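Local coordinates for XC6422 protein (PDB 2FUK), which probably acts as a serine hydrolase, being a small, lidless member of the alpha/beta-hydrolase family, at residues 5-8 with 12-15. Sequence-based numbering, arbitrary orientation.
Sequences LFPT and ALTL
The backbone at Leu5 and the ring of Pro7 approach Leu13 across a gap too wide for strand pairing: the CA atoms of Leu5 and Leu13 lie 8.6 Å apart, and those of Pro7 and Ala12 8.8 Å. From Leu5 to Pro7 the backbone is extended but belongs to no strand, and it runs roughly opposite in direction to 12-15, which is part of strand 11-17. The chain thus doubles back on itself within a few residues, and the two segments meet through the Leu13 side chain, which touches a backbone oxygen and a proline ring.

That contact depends on one methyl group. Leu13 holds CG between its backbone N and its carbonyl carbon (chi1 59°), which turns the branch toward the N-terminal loop, and chi2 (82°) then brings CD2 rather than CD1 to it. CD2 comes within 3.9 Å of Pro7 CD, the ring carbon bonded to the proline nitrogen, an apolar contact in which the two side chains meet at about a right angle. The same methyl lies 3.7 Å from Leu5 O, a van der Waals approach to a carbonyl oxygen; the side chain of Leu5 itself starts away from the strand. Only 79 Å² is buried in all.

This small patch lies at the surface, its centre about 18 Å from that of the chain. Strand 11-17 is outermost at the N-terminal edge of the alpha/beta-hydrolase sheet, where 20-27 runs antiparallel to both its neighbours before the parallel strands begin. Leu13 is joined to Val24 by backbone hydrogen bonding; its side chain also touches Val24, and Pro7 touches Val26. Helix 92-107 presents Trp103 to both Leu13 and the ring of Phe6, so the N-terminal loop rests against edge strand, neighbouring strand and helix together.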
loop_
_atom_site.group_PDB
_atom_site.type_symbol
_atom_site.label_atom_id
_atom_site.label_comp_id
_atom_site.label_asym_id
_atom_site.label_seq_id
_atom_site.Cartn_x
_atom_site.Cartn_y
_atom_site.Cartn_z
ATOM N N LEU A 5 23.776 4.632 14.994
ATOM C CA LEU A 5 24.092 4.288 13.614
ATOM C C LEU A 5 22.826 4.227 12.779
ATOM O O LEU A 5 21.805 3.741 13.247
ATOM C CB LEU A 5 24.770 2.919 13.568
ATOM C CG LEU A 5 26.055 2.780 14.383
ATOM C CD1 LEU A 5 26.333 1.315 14.674
ATOM C CD2 LEU A 5 27.197 3.422 13.618
ATOM N N PHE A 6 22.885 4.724 11.547
ATOM C CA PHE A 6 21.720 4.659 10.679
ATOM C C PHE A 6 21.605 3.168 10.362
ATOM O O PHE A 6 22.547 2.558 9.857
ATOM C CB PHE A 6 21.952 5.460 9.399
ATOM C CG PHE A 6 20.684 5.843 8.691
ATOM C CD1 PHE A 6 20.028 7.031 8.999
ATOM C CD2 PHE A 6 20.140 5.010 7.724
ATOM C CE1 PHE A 6 18.844 7.382 8.344
ATOM C CE2 PHE A 6 18.963 5.352 7.070
ATOM C CZ PHE A 6 18.317 6.538 7.378
ATOM N N PRO A 7 20.451 2.560 10.665
ATOM C CA PRO A 7 20.246 1.130 10.415
ATOM C C PRO A 7 20.110 0.706 8.950
ATOM O O PRO A 7 19.730 1.500 8.088
ATOM C CB PRO A 7 19.001 0.823 11.240
ATOM C CG PRO A 7 18.203 2.082 11.102
ATOM C CD PRO A 7 19.246 3.178 11.249
ATOM N N THR A 8 20.454 -0.548 8.675
ATOM C CA THR A 8 20.351 -1.094 7.327
ATOM C C THR A 8 19.229 -2.121 7.314
ATOM O O THR A 8 19.089 -2.893 6.368
ATOM C CB THR A 8 21.656 -1.778 6.882
ATOM O OG1 THR A 8 21.953 -2.867 7.767
ATOM C CG2 THR A 8 22.799 -0.783 6.901
ATOM N N ALA A 12 14.269 0.696 15.564
ATOM C CA ALA A 12 13.978 1.736 16.533
ATOM C C ALA A 12 15.307 2.041 17.213
ATOM O O ALA A 12 16.106 1.134 17.462
ATOM C CB ALA A 12 12.958 1.229 17.554
ATOM N N LEU A 13 15.553 3.315 17.493
ATOM C CA LEU A 13 16.792 3.725 18.137
ATOM C C LEU A 13 16.561 5.020 18.900
ATOM O O LEU A 13 15.485 5.617 18.803
ATOM C CB LEU A 13 17.897 3.902 17.085
ATOM C CG LEU A 13 17.667 4.922 15.966
ATOM C CD1 LEU A 13 17.994 6.331 16.448
ATOM C CD2 LEU A 13 18.565 4.565 14.789
ATOM N N THR A 14 17.554 5.432 19.684
ATOM C CA THR A 14 17.460 6.665 20.462
ATOM C C THR A 14 18.527 7.651 19.997
ATOM O O THR A 14 19.685 7.282 19.787
ATOM C CB THR A 14 17.652 6.406 21.978
ATOM O OG1 THR A 14 16.642 5.506 22.442
ATOM C CG2 THR A 14 17.533 7.709 22.757
ATOM N N LEU A 15 18.127 8.908 19.839
ATOM C CA LEU A 15 19.035 9.952 19.393
ATOM C C LEU A 15 19.133 11.046 20.445
ATOM O O LEU A 15 18.145 11.363 21.108
ATOM C CB LEU A 15 18.522 10.560 18.083
ATOM C CG LEU A 15 19.290 11.761 17.526
ATOM C CD1 LEU A 15 20.639 11.300 17.003
ATOM C CD2 LEU A 15 18.484 12.421 16.414
#